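Local coordinates for Mll8374 protein (Mesorhizobium loti, PDB 3B5E) that probably hydrolyses carboxylic esters, as a serine carboxylesterase of the alpha/beta hydrolase fold, at residues Val136-Leu141 / Gly158-Ile163; Tyr20-Ala25 / Thr56-Ala61; Phe83-Ile88 / Val147-Pro152; Thr14-Pro19 / Ala96-Glu101. All coordinates share one frame; numbering follows the deposited sequence.

How the contacts relate
Following the chain from its N terminus, 14-19 comes first and waits 77 residues for its partner 96-101 on helix 85-106. Contact 2 opens and closes within that span, joining edge strand 20-23 to strand 58-62, and it meets contact 4 directly, Tyr20 packing on Phe98. Contact 3 opens at 83-88, before contact 4 closes, so the two cross, and both use helix 85-106. Contact 1 opens at 136-141 before contact 3 closes at 147-152, giving a second crossing, and closes last at 158-163. Contacts 1 and 2 belong to one mixed sheet, their centres about 19 Å apart, while contacts 3 and 4 anchor two loops to one helix.

Contact 1: residues Val136-Leu141 / Gly158-Ile163; sequences VRLAAL and GIRTLI
Strands 138-141 and 160-163 run parallel, their axes 4.7 Å apart and their directions within 10°, with Leu138 beside Arg160 and so in step to Leu141 beside Ile163. The bonding alternates as a parallel pair requires: Ala139 N donates to Arg160 O at 3.1 Å, and Ala139 O accepts from Leu162 N at 2.8 Å. Leu141 N continues the series to Leu162 O, also 2.8 Å. Just ahead of the strands, Arg137 O is gripped twice, by Arg160 N at a long 3.3 Å and by a water that also donates to Gly158 O.

Leu138, Ala140, Arg160 and Leu162 share one face. Leu138 and Arg160 both set CG anti to the carbonyl carbon (chi1 -67° and -66°), and their side chains lie alongside each other, pointing the same way. Leu138 CD2 comes to the edge of the guanidinium, near its plane, 3.5 Å from Arg160 NH1. Arg160 NH2 donates to Trp212 O, and the guanidinium also makes a cation-pi contact with the indole of Trp212.

On the other face, which helices 120-131 and 176-185 cover, Leu141 CD1 lies 3.6 Å from Thr161 CG2 and also reaches Ile163 CG1. Before the strands begin, Ile159 CD1 rests 3.4 Å from Val136 O.

Helix 203-214 covers the first face, so helices enclose the pair from both sides: the layering of an alpha/beta hydrolase, whose central sheet here places strand 138-142 next to strand 113-118, the one leading into a probable nucleophile elbow.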
loop_
_atom_site.group_PDB
_atom_site.type_symbol
_atom_site.label_atom_id
_atom_site.label_comp_id
_atom_site.label_asym_id
_atom_site.label_seq_id
_atom_site.Cartn_x
_atom_site.Cartn_y
_atom_site.Cartn_z
ATOM N N VAL A 136 -8.538 6.560 0.888
ATOM C CA VAL A 136 -8.502 5.110 1.018
ATOM C C VAL A 136 -9.806 4.565 1.612
ATOM O O VAL A 136 -10.287 5.067 2.630
ATOM C CB VAL A 136 -7.271 4.674 1.828
ATOM C CG1 VAL A 136 -7.195 3.136 1.935
ATOM C CG2 VAL A 136 -5.993 5.232 1.189
ATOM N N ARG A 137 -10.388 3.568 0.931
ATOM C CA ARG A 137 -11.530 2.780 1.432
ATOM C C ARG A 137 -11.163 1.329 1.784
ATOM O O ARG A 137 -11.802 0.719 2.627
ATOM C CB ARG A 137 -12.656 2.709 0.395
ATOM C CG ARG A 137 -13.517 3.963 0.271
ATOM C CD ARG A 137 -12.830 5.080 -0.537
ATOM N NE ARG A 137 -13.786 5.952 -1.245
ATOM C CZ ARG A 137 -13.467 7.099 -1.858
ATOM N NH1 ARG A 137 -12.218 7.558 -1.837
ATOM N NH2 ARG A 137 -14.408 7.806 -2.488
ATOM N N LEU A 138 -10.142 0.807 1.114
ATOM C CA LEU A 138 -9.704 -0.581 1.234
ATOM C C LEU A 138 -8.188 -0.593 1.161
ATOM O O LEU A 138 -7.616 -0.031 0.227
ATOM C CB LEU A 138 -10.260 -1.435 0.085
ATOM C CG LEU A 138 -11.765 -1.734 -0.048
ATOM C CD1 LEU A 138 -12.019 -2.631 -1.268
ATOM C CD2 LEU A 138 -12.314 -2.386 1.215
ATOM N N ALA A 139 -7.537 -1.195 2.156
ATOM C CA ALA A 139 -6.082 -1.255 2.203
ATOM C C ALA A 139 -5.638 -2.673 2.547
ATOM O O ALA A 139 -6.204 -3.297 3.440
ATOM C CB ALA A 139 -5.523 -0.303 3.232
ATOM N N ALA A 140 -4.628 -3.154 1.844
ATOM C CA ALA A 140 -3.998 -4.456 2.110
ATOM C C ALA A 140 -2.532 -4.155 2.411
ATOM O O ALA A 140 -1.789 -3.666 1.535
ATOM C CB ALA A 140 -4.121 -5.394 0.943
ATOM N N LEU A 141 -2.140 -4.426 3.664
ATOM C CA LEU A 141 -0.863 -4.016 4.190
ATOM C C LEU A 141 -0.031 -5.273 4.470
ATOM O O LEU A 141 -0.310 -6.018 5.420
ATOM C CB LEU A 141 -1.034 -3.219 5.502
ATOM C CG LEU A 141 -1.974 -1.997 5.481
ATOM C CD1 LEU A 141 -2.017 -1.329 6.841
ATOM C CD2 LEU A 141 -1.607 -0.968 4.422
ATOM N N GLY A 158 -15.407 2.889 8.633
ATOM C CA GLY A 158 -15.798 2.488 7.303
ATOM C C GLY A 158 -14.667 1.938 6.457
ATOM O O GLY A 158 -14.937 1.344 5.402
ATOM N N ILE A 159 -13.412 2.129 6.870
ATOM C CA ILE A 159 -12.294 1.583 6.106
ATOM C C ILE A 159 -12.022 0.119 6.525
ATOM O O ILE A 159 -11.927 -0.195 7.702
ATOM C CB ILE A 159 -11.023 2.480 6.235
ATOM C CG1 ILE A 159 -11.339 3.878 5.713
ATOM C CG2 ILE A 159 -9.832 1.913 5.473
ATOM C CD1 ILE A 159 -10.251 4.898 6.007
ATOM N N ARG A 160 -11.930 -0.769 5.546
ATOM C CA ARG A 160 -11.472 -2.109 5.796
ATOM C C ARG A 160 -9.986 -2.205 5.473
ATOM O O ARG A 160 -9.550 -1.866 4.347
ATOM C CB ARG A 160 -12.250 -3.102 4.941
ATOM C CG ARG A 160 -13.725 -3.206 5.297
ATOM C CD ARG A 160 -14.457 -3.996 4.166
ATOM N NE ARG A 160 -14.108 -5.436 4.176
ATOM C CZ ARG A 160 -13.556 -6.168 3.188
ATOM N NH1 ARG A 160 -13.218 -5.688 1.990
ATOM N NH2 ARG A 160 -13.343 -7.445 3.425
ATOM N N THR A 161 -9.232 -2.698 6.452
ATOM C CA THR A 161 -7.807 -2.888 6.330
ATOM C C THR A 161 -7.476 -4.357 6.584
ATOM O O THR A 161 -7.936 -4.944 7.575
ATOM C CB THR A 161 -7.063 -2.024 7.345
ATOM O OG1 THR A 161 -7.634 -0.706 7.355
ATOM C CG2 THR A 161 -5.586 -1.953 6.990
ATOM N N LEU A 162 -6.718 -4.954 5.664
ATOM C CA LEU A 162 -6.148 -6.261 5.839
ATOM C C LEU A 162 -4.655 -6.052 6.177
ATOM O O LEU A 162 -3.991 -5.234 5.539
ATOM C CB LEU A 162 -6.304 -7.089 4.555
ATOM C CG LEU A 162 -5.547 -8.393 4.473
ATOM C CD1 LEU A 162 -6.128 -9.505 5.399
ATOM C CD2 LEU A 162 -5.520 -8.839 3.010
ATOM N N ILE A 163 -4.155 -6.794 7.180
ATOM C CA ILE A 163 -2.739 -6.837 7.554
ATOM C C ILE A 163 -2.285 -8.281 7.474
ATOM O O ILE A 163 -2.997 -9.197 7.977
ATOM C CB ILE A 163 -2.509 -6.267 8.996
ATOM C CG1 ILE A 163 -2.822 -4.768 9.034
ATOM C CG2 ILE A 163 -1.091 -6.610 9.494
ATOM C CD1 ILE A 163 -2.946 -4.216 10.453
HETATM O O HOH W 1 -14.363 0.140 3.117
#

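Contact 2: residues Tyr20-Ala25 / Thr56-Ala61; sequences YRLLGA and TATLVA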
loop_
_atom_site.group_PDB
_atom_site.type_symbol
_atom_site.label_atom_id
_atom_site.label_comp_id
_atom_site.label_asym_id
_atom_site.label_seq_id
_atom_site.Cartn_x
_atom_site.Cartn_y
_atom_site.Cartn_z
ATOM N N TYR A 20 4.672 5.990 -12.698
ATOM C CA TYR A 20 3.781 4.837 -12.615
ATOM C C TYR A 20 3.569 4.156 -13.936
ATOM O O TYR A 20 3.744 4.761 -14.992
ATOM C CB TYR A 20 2.424 5.187 -11.974
ATOM C CG TYR A 20 1.550 6.043 -12.848
ATOM C CD1 TYR A 20 1.836 7.395 -13.046
ATOM C CD2 TYR A 20 0.477 5.480 -13.530
ATOM C CE1 TYR A 20 1.039 8.183 -13.885
ATOM C CE2 TYR A 20 -0.316 6.236 -14.362
ATOM C CZ TYR A 20 -0.041 7.580 -14.548
ATOM O OH TYR A 20 -0.869 8.289 -15.405
ATOM N N ARG A 21 3.167 2.888 -13.858
ATOM C CA ARG A 21 2.703 2.133 -15.003
ATOM C C ARG A 21 1.219 1.815 -14.769
ATOM O O ARG A 21 0.791 1.565 -13.616
ATOM C CB ARG A 21 3.473 0.830 -15.129
ATOM C CG ARG A 21 4.927 1.011 -15.405
ATOM C CD ARG A 21 5.601 -0.343 -15.420
ATOM N NE ARG A 21 7.051 -0.193 -15.553
ATOM C CZ ARG A 21 7.729 -0.108 -16.696
ATOM N NH1 ARG A 21 7.142 -0.189 -17.881
ATOM N NH2 ARG A 21 9.039 0.048 -16.646
ATOM N N LEU A 22 0.466 1.788 -15.865
ATOM C CA LEU A 22 -0.968 1.493 -15.853
ATOM C C LEU A 22 -1.206 0.199 -16.613
ATOM O O LEU A 22 -1.011 0.164 -17.841
ATOM C CB LEU A 22 -1.790 2.621 -16.495
ATOM C CG LEU A 22 -3.322 2.539 -16.307
ATOM C CD1 LEU A 22 -3.760 2.762 -14.812
ATOM C CD2 LEU A 22 -4.037 3.492 -17.223
ATOM N N LEU A 23 -1.605 -0.838 -15.882
ATOM C CA LEU A 23 -1.868 -2.167 -16.446
ATOM C C LEU A 23 -3.340 -2.597 -16.358
ATOM O O LEU A 23 -4.070 -2.219 -15.460
ATOM C CB LEU A 23 -0.952 -3.207 -15.787
ATOM C CG LEU A 23 0.548 -2.902 -15.727
ATOM C CD1 LEU A 23 1.023 -2.114 -14.472
ATOM C CD2 LEU A 23 1.237 -4.238 -15.777
ATOM N N GLY A 24 -3.787 -3.336 -17.366
ATOM C CA GLY A 24 -5.137 -3.920 -17.362
ATOM C C GLY A 24 -6.286 -2.949 -17.556
ATOM O O GLY A 24 -7.432 -3.318 -17.361
ATOM N N ALA A 25 -5.985 -1.712 -17.934
ATOM C CA ALA A 25 -7.022 -0.670 -18.069
ATOM C C ALA A 25 -8.072 -0.940 -19.131
ATOM O O ALA A 25 -9.149 -0.344 -19.070
ATOM C CB ALA A 25 -6.384 0.735 -18.247
ATOM N N THR A 56 -7.896 -9.092 -13.787
ATOM C CA THR A 56 -8.548 -8.172 -14.718
ATOM C C THR A 56 -8.736 -6.767 -14.140
ATOM O O THR A 56 -9.322 -5.903 -14.789
ATOM C CB THR A 56 -9.899 -8.724 -15.219
ATOM O OG1 THR A 56 -10.835 -8.813 -14.147
ATOM C CG2 THR A 56 -9.733 -10.097 -15.942
ATOM N N ALA A 57 -8.218 -6.537 -12.928
ATOM C CA ALA A 57 -8.206 -5.214 -12.339
ATOM C C ALA A 57 -7.234 -4.283 -13.068
ATOM O O ALA A 57 -6.209 -4.708 -13.600
ATOM C CB ALA A 57 -7.832 -5.273 -10.803
ATOM N N THR A 58 -7.604 -3.010 -13.104
ATOM C CA THR A 58 -6.679 -1.959 -13.473
ATOM C C THR A 58 -5.669 -1.797 -12.333
ATOM O O THR A 58 -6.046 -1.611 -11.162
ATOM C CB THR A 58 -7.421 -0.646 -13.724
ATOM O OG1 THR A 58 -8.393 -0.858 -14.751
ATOM C CG2 THR A 58 -6.442 0.435 -14.151
ATOM N N LEU A 59 -4.392 -1.866 -12.698
ATOM C CA LEU A 59 -3.302 -1.724 -11.776
ATOM C C LEU A 59 -2.599 -0.388 -12.013
ATOM O O LEU A 59 -2.205 -0.076 -13.147
ATOM C CB LEU A 59 -2.302 -2.876 -11.942
ATOM C CG LEU A 59 -2.879 -4.293 -11.899
ATOM C CD1 LEU A 59 -1.727 -5.276 -12.031
ATOM C CD2 LEU A 59 -3.726 -4.579 -10.622
ATOM N N VAL A 60 -2.469 0.397 -10.940
ATOM C CA VAL A 60 -1.573 1.573 -10.899
ATOM C C VAL A 60 -0.341 1.149 -10.115
ATOM O O VAL A 60 -0.353 1.091 -8.879
ATOM C CB VAL A 60 -2.212 2.840 -10.271
ATOM C CG1 VAL A 60 -1.219 4.035 -10.263
ATOM C CG2 VAL A 60 -3.511 3.240 -10.976
ATOM N N ALA A 61 0.720 0.829 -10.845
ATOM C CA ALA A 61 1.970 0.386 -10.243
ATOM C C ALA A 61 2.867 1.625 -10.112
ATOM O O ALA A 61 3.543 2.008 -11.061
ATOM C CB ALA A 61 2.604 -0.670 -11.092
#
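Strands 20-23 and 58-61 run antiparallel at 170°, their axes 4.8 Å apart. Arg21 with Ala61 and Leu23 with Leu59 are hydrogen-bonded pairs, each exchanging two backbone bonds, and Leu22 with Val60 is the non-hydrogen-bonded pair between them. Leu59 N to Leu23 O, at 2.8 Å, is the shortest of the four bonds.

Tyr20, Leu22, Thr58 and Val60 meet on one side. Tyr20 holds CG in the crowded position between the backbone N and the carbonyl carbon (chi1 71°), and its ring approaches Val60 obliquely, CD2 lying 4.0 Å from Val60 CG1. The phenol oxygen is bonded to His106 and Arg105. Leu22 sends CD1 across to two methyls, Thr58 CG2 at 3.6 Å and Val60 CG2 at 3.9 Å. An alanine in place of Thr58, lacking CG2 and OG1, would probably open a gap beside Leu22 CD1 and leave the end of that leucine freer to turn.

This pairing closes one edge of the mixed central sheet: strand 20-23 is outermost there and is the one that runs antiparallel to its neighbour, 58-62. On the opposite side Leu23 packs CB against Leu59 CB at 4.1 Å and CD1 against Ala61 CB at 4.0 Å, close to helix 47-53. Arg21 leads its guanidinium away, to a salt bridge with Glu43 and a bond to Ser10 O. The strand gives way to a loop at Gly24, whose positive phi of 72° suits glycine; a CB there would also run into Ala57 O.

Contact 3: residues Phe83-Ile88 / Val147-Pro152; sequences FEQKSI and VLDHVP. With EDO (1,2-ethanediol), chain N.
Gln85 lays its amide flat against the carboxylate of Asp149, the two planes only 5° apart, while the same amide bonds to the backbone of the loop. Gln85 OE1 accepts from Asp149 N at 2.8 Å, the N-H pointing almost straight at it but from above the carbonyl plane, 48° out of it. Gln85 NE2 donates to Val147 O at 2.9 Å, in plane for both groups, and also to Phe83 O, at 3.1 Å, within its own segment. The chain bends at chi2 (-67°), which turns CD back from an extended course, and Gln85 CG lies 3.5 Å from Asp149 OD2. A leucine here would probably leave Asp149 N without this acceptor and Val147 O without this donor, so the loop would lose two of its ties to the helix start.

The contact fastens the loop between strands 138-142 and 160-166 of the central sheet to the start of helix 85-106, with Glu84 at its N-cap. Two N-H groups of the first turn, Gln85 N and Lys86 N, are taken by a 1,2-ethanediol, probably from the crystallisation liquor.

Apolar contacts flank the amide. Phe83 CD2 meets Val147 CG1 obliquely at 3.7 Å, Ile88 CD1 lies 3.9 Å from Val147 CG2, and Ile88 CG2 is 3.8 Å from Leu148 CD2. Water spans the seam twice, from Phe83 N to Val147 O and from Gln85 OE1 to His150 N.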
loop_
_atom_site.group_PDB
_atom_site.type_symbol
_atom_site.label_atom_id
_atom_site.label_comp_id
_atom_site.label_asym_id
_atom_site.label_seq_id
_atom_site.Cartn_x
_atom_site.Cartn_y
_atom_site.Cartn_z
ATOM N N PHE A 83 11.908 6.544 11.003
ATOM C CA PHE A 83 11.740 7.212 9.728
ATOM C C PHE A 83 11.622 8.702 9.915
ATOM O O PHE A 83 11.174 9.178 10.973
ATOM C CB PHE A 83 10.544 6.618 8.995
ATOM C CG PHE A 83 10.656 5.141 8.844
ATOM C CD1 PHE A 83 11.451 4.613 7.845
ATOM C CD2 PHE A 83 10.057 4.288 9.748
ATOM C CE1 PHE A 83 11.620 3.262 7.722
ATOM C CE2 PHE A 83 10.240 2.931 9.652
ATOM C CZ PHE A 83 11.002 2.410 8.614
ATOM N N GLU A 84 12.037 9.449 8.896
ATOM C CA GLU A 84 12.011 10.908 8.946
ATOM C C GLU A 84 10.566 11.373 8.821
ATOM O O GLU A 84 9.925 11.158 7.800
ATOM C CB GLU A 84 12.885 11.521 7.847
ATOM C CG GLU A 84 14.346 11.161 7.999
ATOM C CD GLU A 84 15.258 11.839 6.998
ATOM O OE1 GLU A 84 14.755 12.616 6.163
ATOM O OE2 GLU A 84 16.484 11.585 7.046
ATOM N N GLN A 85 10.070 12.022 9.868
ATOM C CA GLN A 85 8.665 12.322 9.966
ATOM C C GLN A 85 8.263 13.371 8.935
ATOM O O GLN A 85 7.228 13.224 8.302
ATOM C CB GLN A 85 8.320 12.732 11.390
ATOM C CG GLN A 85 8.612 11.675 12.410
ATOM C CD GLN A 85 7.726 10.472 12.272
ATOM O OE1 GLN A 85 6.516 10.584 12.399
ATOM N NE2 GLN A 85 8.312 9.323 12.040
ATOM N N LYS A 86 9.124 14.368 8.721
ATOM C CA LYS A 86 8.913 15.384 7.685
ATOM C C LYS A 86 8.804 14.759 6.270
ATOM O O LYS A 86 8.007 15.197 5.435
ATOM C CB LYS A 86 10.034 16.439 7.777
ATOM C CG LYS A 86 9.892 17.613 6.865
ATOM N N SER A 87 9.588 13.713 6.030
ATOM C CA SER A 87 9.532 12.946 4.804
ATOM C C SER A 87 8.230 12.163 4.622
ATOM O O SER A 87 7.634 12.187 3.543
ATOM C CB SER A 87 10.737 12.034 4.711
ATOM O OG SER A 87 10.773 11.404 3.447
ATOM N N ILE A 88 7.768 11.504 5.678
ATOM C CA ILE A 88 6.490 10.791 5.619
ATOM C C ILE A 88 5.384 11.785 5.279
ATOM O O ILE A 88 4.558 11.543 4.424
ATOM C CB ILE A 88 6.136 10.061 6.950
ATOM C CG1 ILE A 88 7.180 8.975 7.288
ATOM C CG2 ILE A 88 4.710 9.408 6.883
ATOM C CD1 ILE A 88 7.056 8.320 8.675
ATOM N N VAL A 147 4.840 3.783 11.817
ATOM C CA VAL A 147 5.945 4.663 11.380
ATOM C C VAL A 147 5.786 6.131 11.785
ATOM O O VAL A 147 6.756 6.884 11.739
ATOM C CB VAL A 147 6.178 4.592 9.843
ATOM C CG1 VAL A 147 6.513 3.156 9.418
ATOM C CG2 VAL A 147 4.960 5.108 9.013
ATOM N N LEU A 148 4.571 6.542 12.155
ATOM C CA LEU A 148 4.270 7.917 12.490
ATOM C C LEU A 148 4.441 8.098 13.972
ATOM O O LEU A 148 3.906 7.337 14.744
ATOM C CB LEU A 148 2.832 8.297 12.140
ATOM C CG LEU A 148 2.515 8.816 10.753
ATOM C CD1 LEU A 148 1.009 9.182 10.714
ATOM C CD2 LEU A 148 3.426 10.014 10.434
ATOM N N ASP A 149 5.178 9.113 14.375
ATOM C CA ASP A 149 5.341 9.389 15.792
ATOM C C ASP A 149 4.111 10.060 16.399
ATOM O O ASP A 149 3.769 9.781 17.541
ATOM C CB ASP A 149 6.542 10.305 16.043
ATOM C CG ASP A 149 7.885 9.627 15.763
ATOM O OD1 ASP A 149 7.925 8.373 15.612
ATOM O OD2 ASP A 149 8.890 10.393 15.682
ATOM N N HIS A 150 3.496 10.975 15.671
ATOM C CA HIS A 150 2.297 11.640 16.144
ATOM C C HIS A 150 1.198 11.379 15.111
ATOM O O HIS A 150 1.385 11.586 13.902
ATOM C CB HIS A 150 2.550 13.133 16.396
ATOM C CG HIS A 150 3.698 13.392 17.332
ATOM N ND1 HIS A 150 3.768 12.844 18.599
ATOM C CD2 HIS A 150 4.836 14.113 17.173
ATOM C CE1 HIS A 150 4.891 13.227 19.182
ATOM N NE2 HIS A 150 5.557 13.997 18.339
ATOM N N VAL A 151 0.084 10.833 15.593
ATOM C CA VAL A 151 -1.026 10.448 14.741
ATOM C C VAL A 151 -2.138 11.429 15.017
ATOM O O VAL A 151 -2.470 11.659 16.169
ATOM C CB VAL A 151 -1.481 9.002 15.058
ATOM C CG1 VAL A 151 -2.513 8.554 14.077
ATOM C CG2 VAL A 151 -0.272 8.048 15.054
ATOM N N PRO A 152 -2.713 12.029 13.974
ATOM C CA PRO A 152 -3.869 12.869 14.235
ATOM C C PRO A 152 -5.080 12.027 14.636
ATOM O O PRO A 152 -5.064 10.825 14.447
ATOM C CB PRO A 152 -4.125 13.566 12.898
ATOM C CG PRO A 152 -3.115 13.072 11.967
ATOM C CD PRO A 152 -2.391 11.947 12.542
HETATM C C1 EDO N . 12.326 14.834 11.303
HETATM O O1 EDO N . 11.249 15.117 10.424
HETATM C C2 EDO N . 11.806 13.939 12.412
HETATM O O2 EDO N . 12.022 12.598 12.007
HETATM O O HOH W 2 9.391 6.182 12.495
HETATM O O HOH W 3 4.746 12.389 13.409
#

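Contact 4: residues Thr14-Pro19 / Ala96-Glu101; sequences TDLAFP and AAFTNE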
loop_
_atom_site.group_PDB
_atom_site.type_symbol
_atom_site.label_atom_id
_atom_site.label_comp_id
_atom_site.label_asym_id
_atom_site.label_seq_id
_atom_site.Cartn_x
_atom_site.Cartn_y
_atom_site.Cartn_z
ATOM N N THR A 14 5.579 9.458 -16.629
ATOM C CA THR A 14 6.377 10.297 -15.755
ATOM C C THR A 14 5.912 11.756 -15.639
ATOM O O THR A 14 6.611 12.567 -15.058
ATOM C CB THR A 14 7.871 10.267 -16.193
ATOM O OG1 THR A 14 7.980 10.749 -17.529
ATOM C CG2 THR A 14 8.429 8.848 -16.126
ATOM N N ASP A 15 4.740 12.095 -16.159
ATOM C CA ASP A 15 4.292 13.485 -16.075
ATOM C C ASP A 15 3.416 13.824 -14.869
ATOM O O ASP A 15 3.060 14.991 -14.692
ATOM C CB ASP A 15 3.600 13.921 -17.353
ATOM C CG ASP A 15 2.543 12.972 -17.786
ATOM O OD1 ASP A 15 2.459 11.871 -17.200
ATOM O OD2 ASP A 15 1.831 13.306 -18.752
ATOM N N LEU A 16 3.086 12.842 -14.026
ATOM C CA LEU A 16 2.413 13.129 -12.754
ATOM C C LEU A 16 3.463 13.136 -11.629
ATOM O O LEU A 16 4.640 12.941 -11.882
ATOM C CB LEU A 16 1.269 12.125 -12.501
ATOM C CG LEU A 16 0.152 12.096 -13.546
ATOM C CD1 LEU A 16 -1.006 11.155 -13.148
ATOM C CD2 LEU A 16 -0.353 13.502 -13.808
ATOM N N ALA A 17 3.038 13.368 -10.398
ATOM C CA ALA A 17 3.973 13.571 -9.279
ATOM C C ALA A 17 4.840 12.347 -8.979
ATOM O O ALA A 17 5.965 12.497 -8.530
ATOM C CB ALA A 17 3.206 14.006 -8.024
ATOM N N PHE A 18 4.299 11.148 -9.224
ATOM C CA PHE A 18 5.010 9.882 -9.028
ATOM C C PHE A 18 5.082 9.148 -10.348
ATOM O O PHE A 18 4.102 9.130 -11.079
ATOM C CB PHE A 18 4.271 8.987 -7.995
ATOM C CG PHE A 18 4.396 9.473 -6.585
ATOM C CD1 PHE A 18 3.746 10.636 -6.178
ATOM C CD2 PHE A 18 5.186 8.800 -5.668
ATOM C CE1 PHE A 18 3.883 11.093 -4.874
ATOM C CE2 PHE A 18 5.305 9.249 -4.373
ATOM C CZ PHE A 18 4.675 10.404 -3.986
ATOM N N PRO A 19 6.236 8.532 -10.666
ATOM C CA PRO A 19 6.205 7.689 -11.861
ATOM C C PRO A 19 5.316 6.457 -11.637
ATOM O O PRO A 19 5.192 5.983 -10.511
ATOM C CB PRO A 19 7.667 7.281 -12.068
ATOM C CG PRO A 19 8.452 8.099 -11.135
ATOM C CD PRO A 19 7.557 8.509 -10.026
ATOM N N ALA A 96 -1.214 11.544 -2.032
ATOM C CA ALA A 96 -2.631 11.851 -1.924
ATOM C C ALA A 96 -3.083 12.638 -3.165
ATOM O O ALA A 96 -4.044 12.243 -3.853
ATOM C CB ALA A 96 -2.913 12.637 -0.628
ATOM N N ALA A 97 -2.338 13.707 -3.470
ATOM C CA ALA A 97 -2.588 14.539 -4.662
ATOM C C ALA A 97 -2.489 13.688 -5.936
ATOM O O ALA A 97 -3.362 13.759 -6.798
ATOM C CB ALA A 97 -1.620 15.699 -4.713
ATOM N N PHE A 98 -1.445 12.861 -6.013
ATOM C CA PHE A 98 -1.234 11.949 -7.132
ATOM C C PHE A 98 -2.406 10.985 -7.365
ATOM O O PHE A 98 -2.810 10.744 -8.529
ATOM C CB PHE A 98 0.076 11.159 -6.923
ATOM C CG PHE A 98 0.235 9.984 -7.860
ATOM C CD1 PHE A 98 0.588 10.199 -9.186
ATOM C CD2 PHE A 98 0.009 8.685 -7.426
ATOM C CE1 PHE A 98 0.720 9.147 -10.066
ATOM C CE2 PHE A 98 0.136 7.608 -8.294
ATOM C CZ PHE A 98 0.505 7.837 -9.632
ATOM N N THR A 99 -2.972 10.435 -6.283
ATOM C CA THR A 99 -4.086 9.479 -6.417
ATOM C C THR A 99 -5.227 10.146 -7.143
ATOM O O THR A 99 -5.805 9.574 -8.049
ATOM C CB THR A 99 -4.621 8.869 -5.065
ATOM O OG1 THR A 99 -5.269 9.866 -4.263
ATOM C CG2 THR A 99 -3.519 8.224 -4.298
ATOM N N ASN A 100 -5.525 11.373 -6.745
ATOM C CA ASN A 100 -6.590 12.124 -7.355
ATOM C C ASN A 100 -6.322 12.445 -8.851
ATOM O O ASN A 100 -7.213 12.268 -9.692
ATOM C CB ASN A 100 -6.906 13.339 -6.465
ATOM C CG ASN A 100 -7.439 12.903 -5.049
ATOM O OD1 ASN A 100 -8.118 11.854 -4.902
ATOM N ND2 ASN A 100 -7.089 13.677 -4.014
ATOM N N GLU A 101 -5.095 12.895 -9.146
ATOM C CA GLU A 101 -4.617 13.138 -10.517
ATOM C C GLU A 101 -4.787 11.885 -11.354
ATOM O O GLU A 101 -5.402 11.918 -12.413
ATOM C CB GLU A 101 -3.117 13.470 -10.571
ATOM C CG GLU A 101 -2.635 14.755 -9.960
ATOM C CD GLU A 101 -1.152 15.009 -10.286
ATOM O OE1 GLU A 101 -0.254 14.185 -9.909
ATOM O OE2 GLU A 101 -0.897 16.048 -10.928
#
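An aromatic-centred, mainly apolar contact lays the N-terminal loop 14-19, just ahead of edge strand 20-23, on the side of helix 85-106, where Phe98 meets Leu16, Ala17 and Phe18. Phe18 places CB over the centre of the Phe98 ring, 4.0 Å from its centroid and 7° off the normal, a CH-pi contact. Its own ring is turned 49° from that of Phe98 and joins it obliquely, with Phe18 CD1 at 3.8 Å from Phe98 CB. Leu16 comes from another direction: its CB sits at the edge of the Phe98 ring, near the plane and 3.9 Å from CE1. Phe98 sets CG anti to the backbone N (chi1 167°), which brings CG to 3.9 Å from Phe18 CD1. Further out on the ring, Phe98 CE1 lies 3.5 Å from Phe18 O. The ring therefore has loop atoms over a face and at its rim, while Tyr20 meets it edge-to-face and Phe95 adds a further aromatic neighbour.

One helical turn on, Glu101 slides past Leu16 in the opposite direction. In one of its two conformers, Glu101 OE1 takes a weak bond of 3.4 Å from Ala17 N. Arg105, a turn further along the helix, forms a salt bridge with Asp15.

The chemistry implies that the hold between the two segments is mainly apolar, the glutamate bond being weak and resting on one of two conformers; the firmer polar tie of the loop to this helix is probably the Asp15-Arg105 salt bridge.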